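Potential RNA-dependent RNA polymerase (Human picobirnavirus, PDB 5I62) acts as an RNA-dependent RNA polymerase, joining ribonucleoside triphosphates into RNA, and probably serves both transcription and genome replication. Local coordinates at residues R125-S128 with E129-V133; W204-P207 with F208-I212; A233-S236 with M237-D241; Q274-A277 with K278-A282; F298-K301 with Y302-L306. One frame throughout, in Å; residues are numbered along the deposited sequence.

The five contacts illustrate how short-range bonding opens or continues helices and folds a loop into turns in a viral RNA polymerase. Contacts 1, 2 and 3 start helices 129-135, 208-228 and 237-250, contact 4 lies inside helix 271-284, and contact 5 is a run of tight turns before strand 306-309. Contact 2 joins its neighbours: V133 CG2 of contact 1 meets I212 CD1 at 3.5 Å, and P207 CD meets I304 CD1 of contact 5 at 3.6 Å. Contact 5 also rests on contact 4, with L281 CD1 3.6 Å from F298 CE1. Contact 3 stands apart, its centre about 30 Å from that of contact 5, beside strand 355-357, which leads into the GDD turn of polymerase motif C.

Contact 1. Residues R125-S128 with E129-V133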
# COMPACT_ATOMS: atom_id res chain seq x y z
N ARG A 125 22.68 1.99 9.74
CA ARG A 125 23.27 0.75 10.21
C ARG A 125 22.14 -0.22 10.50
O ARG A 125 21.02 0.19 10.84
CB ARG A 125 24.12 0.97 11.45
CG ARG A 125 24.64 2.39 11.55
CD ARG A 125 25.87 2.43 12.38
NE ARG A 125 26.42 3.79 12.43
CZ ARG A 125 27.67 4.10 12.07
NH1 ARG A 125 28.54 3.17 11.64
NH2 ARG A 125 28.07 5.37 12.12
N LEU A 126 22.44 -1.50 10.35
CA LEU A 126 21.44 -2.53 10.62
C LEU A 126 21.07 -2.50 12.10
O LEU A 126 21.94 -2.43 12.97
CB LEU A 126 21.98 -3.91 10.26
CG LEU A 126 21.68 -4.41 8.85
CD1 LEU A 126 22.51 -3.63 7.84
CD2 LEU A 126 21.97 -5.91 8.78
N ARG A 127 19.78 -2.52 12.37
CA ARG A 127 19.35 -2.80 13.73
C ARG A 127 19.51 -4.29 14.02
O ARG A 127 19.57 -5.11 13.11
CB ARG A 127 17.91 -2.36 13.92
CG ARG A 127 17.75 -0.87 13.86
CD ARG A 127 16.55 -0.41 14.63
NE ARG A 127 16.86 -0.21 16.04
CZ ARG A 127 15.97 0.23 16.93
NH1 ARG A 127 14.74 0.52 16.53
NH2 ARG A 127 16.33 0.38 18.20
N SER A 128 19.60 -4.64 15.30
CA SER A 128 19.74 -6.05 15.65
C SER A 128 18.40 -6.75 15.46
O SER A 128 17.33 -6.13 15.46
CB SER A 128 20.20 -6.23 17.09
OG SER A 128 19.16 -5.84 17.96
N GLU A 129 18.46 -8.08 15.32
CA GLU A 129 17.23 -8.84 15.17
C GLU A 129 16.30 -8.63 16.36
O GLU A 129 15.09 -8.47 16.19
CB GLU A 129 17.54 -10.33 14.95
CG GLU A 129 18.18 -10.56 13.59
CD GLU A 129 18.43 -12.01 13.22
OE1 GLU A 129 18.18 -12.92 14.04
OE2 GLU A 129 18.88 -12.22 12.08
N VAL A 130 16.86 -8.58 17.57
CA VAL A 130 16.02 -8.42 18.76
C VAL A 130 15.35 -7.06 18.76
O VAL A 130 14.14 -6.94 19.02
CB VAL A 130 16.85 -8.62 20.05
CG1 VAL A 130 16.01 -8.28 21.27
CG2 VAL A 130 17.35 -10.04 20.16
N ASN A 131 16.12 -6.00 18.51
CA ASN A 131 15.54 -4.66 18.50
C ASN A 131 14.50 -4.53 17.38
O ASN A 131 13.44 -3.93 17.58
CB ASN A 131 16.64 -3.61 18.37
CG ASN A 131 17.54 -3.57 19.60
OD1 ASN A 131 17.09 -3.86 20.71
ND2 ASN A 131 18.81 -3.22 19.41
N THR A 132 14.79 -5.12 16.22
CA THR A 132 13.85 -5.09 15.11
C THR A 132 12.54 -5.79 15.46
O THR A 132 11.45 -5.25 15.22
CB THR A 132 14.49 -5.75 13.88
OG1 THR A 132 15.70 -5.07 13.54
CG2 THR A 132 13.54 -5.72 12.70
N VAL A 133 12.63 -7.00 16.01
CA VAL A 133 11.43 -7.72 16.42
C VAL A 133 10.64 -6.91 17.44
O VAL A 133 9.40 -6.90 17.41
CB VAL A 133 11.80 -9.11 16.99
CG1 VAL A 133 10.57 -9.78 17.64
CG2 VAL A 133 12.36 -10.00 15.89
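E129 turns its side chain away from the loop, so that only CB stays close, 3.7 Å from S128 C. Its carboxylate is engaged beyond the contact, where OE1 accepts from the backbone N of C160. N131 comes next and has two partners. Its backbone N donates to S128 OG at 3.1 Å with an N-H...O angle of 165°, a capping bond from S128, the N-cap residue of helix 129-135. The capping oxygen is placed by the first torsion of S128 (chi1 70°), which sets OG between the backbone N and the carbonyl carbon and lets it reach forward to an amide of the first turn that has no helical acceptor behind it. Separately, the side chain of R127 crosses that of N131 at about a right angle, and one face of the guanidinium lies over N131 CB, with NH2 4.0 Å from it. T132 then bonds to S128 O twice: its backbone N donates at 2.8 Å as the first regular helical bond, while OG1 donates at 2.7 Å from above the carbonyl plane, 44° out of it. T132 also brings that hydroxyl to 3.5 Å from R127 CB. V133 N closes the next turn on E129 O, and the V133 side chain faces I212 on helix 208-228, the helix whose Q216 also bonds R127 O.

Contact 2. Residues W204-P207 with F208-I212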
# COMPACT_ATOMS: atom_id res chain seq x y z
N TRP A 204 1.98 -11.48 -1.04
CA TRP A 204 3.06 -12.41 -0.71
C TRP A 204 3.28 -12.35 0.80
O TRP A 204 3.89 -11.42 1.31
CB TRP A 204 4.33 -12.06 -1.48
CG TRP A 204 4.24 -12.27 -2.97
CD1 TRP A 204 3.42 -11.63 -3.85
CD2 TRP A 204 5.00 -13.21 -3.73
NE1 TRP A 204 3.63 -12.11 -5.13
CE2 TRP A 204 4.58 -13.09 -5.08
CE3 TRP A 204 5.98 -14.16 -3.41
CZ2 TRP A 204 5.12 -13.87 -6.10
CZ3 TRP A 204 6.52 -14.92 -4.43
CH2 TRP A 204 6.08 -14.78 -5.76
N MET A 205 2.76 -13.34 1.52
CA MET A 205 2.87 -13.37 2.98
C MET A 205 4.22 -14.02 3.32
O MET A 205 4.40 -15.22 3.15
CB MET A 205 1.70 -14.13 3.60
CG MET A 205 0.36 -13.44 3.42
SD MET A 205 -1.00 -14.52 3.95
CE MET A 205 -2.37 -13.43 3.70
N PHE A 206 5.17 -13.20 3.77
CA PHE A 206 6.57 -13.61 3.90
C PHE A 206 6.81 -14.35 5.21
O PHE A 206 6.14 -14.10 6.20
CB PHE A 206 7.49 -12.39 3.86
CG PHE A 206 7.96 -12.03 2.48
CD1 PHE A 206 7.06 -11.86 1.45
CD2 PHE A 206 9.31 -11.86 2.22
CE1 PHE A 206 7.48 -11.51 0.17
CE2 PHE A 206 9.74 -11.51 0.95
CZ PHE A 206 8.82 -11.34 -0.08
N PRO A 207 7.81 -15.25 5.22
CA PRO A 207 8.26 -15.84 6.49
C PRO A 207 8.72 -14.76 7.45
O PRO A 207 9.40 -13.80 7.06
CB PRO A 207 9.43 -16.74 6.07
CG PRO A 207 9.23 -17.00 4.61
CD PRO A 207 8.61 -15.71 4.08
N PHE A 208 8.35 -14.93 8.72
CA PHE A 208 8.78 -14.05 9.80
C PHE A 208 10.30 -13.82 9.75
O PHE A 208 10.76 -12.68 9.86
CB PHE A 208 8.34 -14.69 11.13
CG PHE A 208 8.40 -13.77 12.34
CD1 PHE A 208 8.49 -12.40 12.22
CD2 PHE A 208 8.35 -14.32 13.64
CE1 PHE A 208 8.53 -11.58 13.34
CE2 PHE A 208 8.41 -13.50 14.76
CZ PHE A 208 8.50 -12.13 14.61
N ALA A 209 11.08 -14.90 9.59
CA ALA A 209 12.54 -14.77 9.59
C ALA A 209 13.02 -13.85 8.48
O ALA A 209 13.94 -13.03 8.68
CB ALA A 209 13.20 -16.15 9.47
N VAL A 210 12.44 -13.96 7.28
CA VAL A 210 12.84 -13.07 6.19
C VAL A 210 12.46 -11.63 6.52
O VAL A 210 13.28 -10.71 6.36
CB VAL A 210 12.21 -13.51 4.85
CG1 VAL A 210 12.59 -12.50 3.71
CG2 VAL A 210 12.66 -14.91 4.47
N ASN A 211 11.23 -11.41 6.99
CA ASN A 211 10.80 -10.05 7.32
C ASN A 211 11.67 -9.43 8.41
O ASN A 211 12.00 -8.24 8.34
CB ASN A 211 9.33 -10.05 7.74
CG ASN A 211 8.37 -9.98 6.57
OD1 ASN A 211 8.74 -9.54 5.46
ND2 ASN A 211 7.15 -10.39 6.79
N ILE A 212 12.05 -10.20 9.44
CA ILE A 212 12.98 -9.69 10.45
C ILE A 212 14.29 -9.23 9.80
O ILE A 212 14.78 -8.13 10.06
CB ILE A 212 13.25 -10.76 11.52
CG1 ILE A 212 11.98 -11.08 12.31
CG2 ILE A 212 14.38 -10.29 12.46
CD1 ILE A 212 12.13 -12.33 13.22
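F206 and V210 make an apolar contact in this buried junction. V210 CG1 meets the F206 ring at its edge, near the ring plane, 3.7 Å from CD2, and the two side chains run at a slant to each other. The other methyl of V210 serves the neighbouring residue: CG2 lies 4.0 Å from P207 CG, the valine and the pyrrolidine ring lying side by side and pointing the same way. The first torsion of V210 (chi1 177°) divides the work, setting CG1 anti to the backbone N and CG2 beside it. F206 also meets N211, whose CG is 3.7 Å from F206 CB; the amide plane is only 11° from that of the ring although the two side chains cross nearly at right angles. Within the helix itself, I212 CD1 covers one face of the F208 ring, toward its rim.

Hydrogen bonding across the junction rests on the backbone. N211 N donates to P207 O at 3.0 Å with an N-H...O angle of 170°, the first full turn of helix 208-228, and I212 N repeats the pattern to F208 O. Beyond the segments, M171 and I304 pack on P207, while V162 meets both A209 and V210. A short strand-to-helix junction, with P207 at the N-cap, carries the chain through two residues from strand 199-205 of the mixed sheet, probably part of the polymerase fingers, into helix 208-228, whose first turn is buried.

Contact 3. Residues A233-S236 with M237-D241; sequences AWVS and MEAVD
S236 OG accepts from A239 N at 2.9 Å, with an N-H...O angle of 159°, a capping bond from the N-cap residue of helix 237-250. A chi1 of 72° turns the serine hydroxyl back over the main chain toward the first helical turn. A second hydrogen bond, from V240 N to S236 O at 3.1 Å, starts the regular helical series, and D241 N continues it to M237 O. One residue thus uses both its side-chain and its main-chain oxygen to satisfy amides at the helix start.

The E238 carboxylate has its polar partner outside the turn: OE1 passes 3.7 Å from S236 CB, whereas OE2 forms a salt bridge with K455.

Two apolar pairs pack beside the cap. V235 CB and A239 CB approach to 4.0 Å, and P232 also touches A239. A233 packs against V240, next to L357 and Q355 of strand 355-357, part of the hairpin that bears motif C in the palm. There V240 CG2 lies 3.9 Å from A233 CB, 3.5 Å from A233 CA and 3.4 Å from S236 O.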
# COMPACT_ATOMS: atom_id res chain seq x y z
N ALA A 233 4.65 11.01 2.31
CA ALA A 233 3.60 10.02 2.54
C ALA A 233 3.96 9.03 3.65
O ALA A 233 3.06 8.39 4.20
CB ALA A 233 3.29 9.27 1.24
N TRP A 234 5.24 8.88 3.97
CA TRP A 234 5.65 8.09 5.12
C TRP A 234 5.45 8.84 6.43
O TRP A 234 5.54 8.23 7.50
CB TRP A 234 7.13 7.68 5.03
CG TRP A 234 7.42 6.64 4.00
CD1 TRP A 234 6.51 5.94 3.26
CD2 TRP A 234 8.71 6.19 3.58
NE1 TRP A 234 7.16 5.07 2.41
CE2 TRP A 234 8.51 5.21 2.59
CE3 TRP A 234 10.01 6.52 3.95
CZ2 TRP A 234 9.57 4.56 1.95
CZ3 TRP A 234 11.06 5.87 3.33
CH2 TRP A 234 10.84 4.90 2.34
N VAL A 235 5.19 10.14 6.38
CA VAL A 235 5.03 10.91 7.61
C VAL A 235 3.54 11.08 7.90
O VAL A 235 3.05 10.64 8.94
CB VAL A 235 5.75 12.26 7.53
CG1 VAL A 235 5.56 13.05 8.84
CG2 VAL A 235 7.24 12.05 7.24
N SER A 236 2.82 11.73 6.98
CA SER A 236 1.41 12.02 7.21
C SER A 236 0.80 12.62 5.96
O SER A 236 1.51 13.10 5.07
CB SER A 236 1.23 13.00 8.37
OG SER A 236 1.66 14.29 7.97
N MET A 237 -0.53 12.62 5.91
CA MET A 237 -1.21 13.27 4.80
C MET A 237 -1.03 14.78 4.85
O MET A 237 -1.08 15.46 3.81
CB MET A 237 -2.69 12.91 4.81
CG MET A 237 -2.96 11.42 4.57
SD MET A 237 -2.57 10.90 2.88
CE MET A 237 -0.94 10.17 3.09
N GLU A 238 -0.79 15.33 6.04
CA GLU A 238 -0.51 16.76 6.13
C GLU A 238 0.87 17.09 5.57
O GLU A 238 1.06 18.15 4.94
CB GLU A 238 -0.66 17.22 7.59
CG GLU A 238 -2.12 17.18 8.10
CD GLU A 238 -2.67 15.76 8.31
OE1 GLU A 238 -1.90 14.85 8.71
OE2 GLU A 238 -3.89 15.55 8.09
N ALA A 239 1.85 16.21 5.77
CA ALA A 239 3.15 16.41 5.13
C ALA A 239 3.04 16.30 3.61
O ALA A 239 3.73 17.01 2.88
CB ALA A 239 4.18 15.40 5.66
N VAL A 240 2.18 15.40 3.13
CA VAL A 240 1.94 15.29 1.69
C VAL A 240 1.36 16.59 1.16
O VAL A 240 1.77 17.09 0.11
CB VAL A 240 1.01 14.11 1.37
CG1 VAL A 240 0.56 14.16 -0.10
CG2 VAL A 240 1.69 12.78 1.65
N ASP A 241 0.35 17.12 1.86
CA ASP A 241 -0.34 18.33 1.44
C ASP A 241 0.60 19.52 1.40
O ASP A 241 0.51 20.37 0.52
CB ASP A 241 -1.52 18.62 2.37
CG ASP A 241 -2.59 17.53 2.33
OD1 ASP A 241 -2.52 16.66 1.43
OD2 ASP A 241 -3.52 17.55 3.19

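Contact 4. Residues Q274-A277 with K278-A282; sequences QSVA and KELLA
V276 and L280, one turn apart, bring their branched ends together on a buried flank, with V276 CG1 4.2 Å from L280 CD1. The leucine leans back along the helix: its CG is anti to its carbonyl carbon (chi1 -61°) and stands 3.3 Å from V276 O, the oxygen that also receives L280 N. L281 repeats the posture over A277 O, its CG likewise 3.3 Å away. A277 itself offers only a methyl, which packs on V334. K278 and E279 behave differently: each has CG anti to the backbone N and runs out fully extended, K278 to a salt bridge with E295 and E279 to one with K115. Only their CB atoms remain near the preceding turn, that of K278 3.6 Å from Q274 O.

These orientations hang on an ordinary series of i+4 to i alpha-helical bonds, part of helix 271-284, which follows the motif A strand 257-261 of the catalytic region and packs on helix 327-345, consistent with a place in the palm. L280 N to V276 O, at 3.0 Å, is nearly straight, with an N-H...O angle of 167°. The bond from E279 N to S275 O, at 3.1 Å, bends to 146°.

L333 and V337 lie against L280, whereas L281 reaches W293, L294 and Y218. Toward the start of the helix, Q274 NE2 turns to F269 O and S275 OG to T272 O.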
# COMPACT_ATOMS: atom_id res chain seq x y z
N GLN A 274 15.60 -3.65 -9.67
CA GLN A 274 16.17 -4.17 -8.43
C GLN A 274 17.61 -3.69 -8.25
O GLN A 274 18.03 -3.35 -7.14
CB GLN A 274 16.10 -5.70 -8.42
CG GLN A 274 14.69 -6.28 -8.42
CD GLN A 274 14.65 -7.74 -8.94
OE1 GLN A 274 15.60 -8.50 -8.75
NE2 GLN A 274 13.55 -8.11 -9.62
N SER A 275 18.40 -3.68 -9.33
CA SER A 275 19.79 -3.29 -9.17
C SER A 275 19.92 -1.82 -8.82
O SER A 275 20.90 -1.42 -8.18
CB SER A 275 20.60 -3.62 -10.42
OG SER A 275 20.13 -2.82 -11.49
N VAL A 276 18.95 -0.99 -9.23
CA VAL A 276 18.96 0.42 -8.84
C VAL A 276 18.65 0.57 -7.35
O VAL A 276 19.30 1.33 -6.63
CB VAL A 276 17.98 1.25 -9.69
CG1 VAL A 276 17.94 2.69 -9.17
CG2 VAL A 276 18.37 1.22 -11.15
N ALA A 277 17.61 -0.15 -6.88
CA ALA A 277 17.33 -0.18 -5.45
C ALA A 277 18.57 -0.60 -4.67
O ALA A 277 18.90 -0.01 -3.64
CB ALA A 277 16.17 -1.13 -5.14
N LYS A 278 19.28 -1.62 -5.15
CA LYS A 278 20.43 -2.11 -4.42
C LYS A 278 21.53 -1.06 -4.36
O LYS A 278 22.23 -0.94 -3.35
CB LYS A 278 20.97 -3.39 -5.06
CG LYS A 278 22.07 -4.05 -4.24
CD LYS A 278 22.53 -5.34 -4.93
CE LYS A 278 23.71 -5.94 -4.21
NZ LYS A 278 24.17 -7.18 -4.90
N GLU A 279 21.70 -0.30 -5.45
CA GLU A 279 22.72 0.74 -5.48
C GLU A 279 22.39 1.88 -4.51
O GLU A 279 23.28 2.39 -3.82
CB GLU A 279 22.90 1.28 -6.90
CG GLU A 279 24.08 2.22 -6.99
CD GLU A 279 24.39 2.70 -8.41
OE1 GLU A 279 23.95 2.05 -9.38
OE2 GLU A 279 25.09 3.73 -8.55
N LEU A 280 21.13 2.30 -4.48
CA LEU A 280 20.73 3.36 -3.55
C LEU A 280 20.90 2.90 -2.10
O LEU A 280 21.36 3.67 -1.24
CB LEU A 280 19.28 3.76 -3.80
CG LEU A 280 19.02 4.33 -5.20
CD1 LEU A 280 17.52 4.56 -5.38
CD2 LEU A 280 19.80 5.62 -5.38
N LEU A 281 20.48 1.67 -1.81
CA LEU A 281 20.64 1.13 -0.46
C LEU A 281 22.12 1.03 -0.07
O LEU A 281 22.49 1.33 1.07
CB LEU A 281 19.98 -0.24 -0.35
CG LEU A 281 18.46 -0.17 -0.40
CD1 LEU A 281 17.87 -1.58 -0.39
CD2 LEU A 281 17.99 0.62 0.80
N ALA A 282 22.97 0.62 -1.01
CA ALA A 282 24.39 0.53 -0.70
C ALA A 282 24.97 1.91 -0.39
O ALA A 282 25.86 2.04 0.46
CB ALA A 282 25.14 -0.14 -1.85

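Contact 5. Residues F298-K301 with Y302-L306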
# COMPACT_ATOMS: atom_id res chain seq x y z
N PHE A 298 18.71 -8.81 0.70
CA PHE A 298 18.07 -7.97 -0.32
C PHE A 298 17.45 -8.76 -1.48
O PHE A 298 16.34 -8.41 -1.90
CB PHE A 298 19.08 -6.95 -0.87
CG PHE A 298 18.53 -6.13 -1.99
CD1 PHE A 298 17.75 -5.01 -1.73
CD2 PHE A 298 18.74 -6.49 -3.32
CE1 PHE A 298 17.20 -4.27 -2.76
CE2 PHE A 298 18.19 -5.74 -4.35
CZ PHE A 298 17.42 -4.63 -4.06
N PRO A 299 18.09 -9.77 -2.06
CA PRO A 299 17.49 -10.41 -3.24
C PRO A 299 16.29 -11.30 -2.94
O PRO A 299 15.60 -11.68 -3.89
CB PRO A 299 18.63 -11.25 -3.84
CG PRO A 299 19.68 -11.31 -2.82
CD PRO A 299 19.50 -10.17 -1.88
N ILE A 300 16.03 -11.65 -1.67
CA ILE A 300 15.04 -12.71 -1.39
C ILE A 300 13.65 -12.29 -1.83
O ILE A 300 12.87 -13.11 -2.34
CB ILE A 300 15.07 -13.08 0.11
CG1 ILE A 300 16.38 -13.78 0.45
CG2 ILE A 300 13.86 -13.92 0.51
CD1 ILE A 300 16.62 -13.88 1.94
N LYS A 301 13.29 -11.02 -1.64
CA LYS A 301 11.94 -10.60 -1.98
C LYS A 301 11.66 -10.72 -3.48
O LYS A 301 10.49 -10.73 -3.88
CB LYS A 301 11.70 -9.16 -1.50
CG LYS A 301 12.55 -8.12 -2.28
CD LYS A 301 12.33 -6.68 -1.78
CE LYS A 301 13.20 -6.35 -0.57
NZ LYS A 301 14.63 -6.12 -0.93
N TYR A 302 12.71 -10.82 -4.31
CA TYR A 302 12.58 -10.97 -5.75
C TYR A 302 12.76 -12.41 -6.23
O TYR A 302 12.69 -12.66 -7.44
CB TYR A 302 13.59 -10.06 -6.47
CG TYR A 302 13.46 -8.62 -6.03
CD1 TYR A 302 12.32 -7.89 -6.35
CD2 TYR A 302 14.46 -7.99 -5.28
CE1 TYR A 302 12.17 -6.57 -5.93
CE2 TYR A 302 14.31 -6.65 -4.87
CZ TYR A 302 13.16 -5.96 -5.20
OH TYR A 302 12.97 -4.64 -4.83
N ALA A 303 13.00 -13.35 -5.32
CA ALA A 303 13.26 -14.73 -5.71
C ALA A 303 12.63 -15.78 -4.80
O ALA A 303 12.76 -16.97 -5.09
CB ALA A 303 14.77 -14.98 -5.79
N ILE A 304 11.96 -15.38 -3.72
CA ILE A 304 11.49 -16.36 -2.72
C ILE A 304 10.45 -17.28 -3.35
O ILE A 304 9.63 -16.82 -4.17
CB ILE A 304 10.92 -15.64 -1.48
CG1 ILE A 304 10.67 -16.62 -0.32
CG2 ILE A 304 9.65 -14.85 -1.84
CD1 ILE A 304 10.34 -15.91 0.99
N PRO A 305 10.47 -18.59 -3.07
CA PRO A 305 9.42 -19.47 -3.61
C PRO A 305 8.06 -19.04 -3.10
O PRO A 305 7.94 -18.33 -2.10
CB PRO A 305 9.81 -20.86 -3.09
CG PRO A 305 11.32 -20.76 -2.82
CD PRO A 305 11.49 -19.35 -2.32
N LEU A 306 7.01 -19.49 -3.80
CA LEU A 306 5.63 -19.18 -3.45
C LEU A 306 4.84 -20.46 -3.20
O LEU A 306 4.66 -21.26 -4.12
CB LEU A 306 4.95 -18.39 -4.56
CG LEU A 306 3.48 -18.05 -4.32
CD1 LEU A 306 3.30 -17.09 -3.11
CD2 LEU A 306 2.89 -17.44 -5.59
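K301 runs alongside the Y302 ring with CG over one face, a CH-pi contact 3.5 Å from the ring centroid and 14° off the normal. K301 CD follows, 3.6 Å from Y302 CZ. The edge of the same ring receives F298, whose CZ lies 3.8 Å from Y302 CE2, the ring planes being 56° apart. Separately, I300 CG2 meets I304 CB at 3.9 Å.

Two overlapping type I beta turns, in the loop between helix 288-296 and strand 306-309, bring these groups together. Y302 N donates to P299 O and A303 N to I300 O, both at 3.0 Å; I304 N adds a weak bond to I300 O. The K301 chain, starting folded over its main chain (chi1 68°), bends twice further out and returns K301 NZ to F298 O at 3.0 Å, on a lone pair in the carbonyl plane.

Further out, A277 and L281 of helix 271-284 support F298, and Q274 touches Y302. D330 OD2 makes a salt bridge with K301 NZ and a hydrogen bond with Y302 OH, while Y218 OH also bonds NZ. The lysine methylenes thus cover an aromatic face, while its buried ammonium is met by a carbonyl, a carboxylate and a hydroxyl, which probably stabilise its charge.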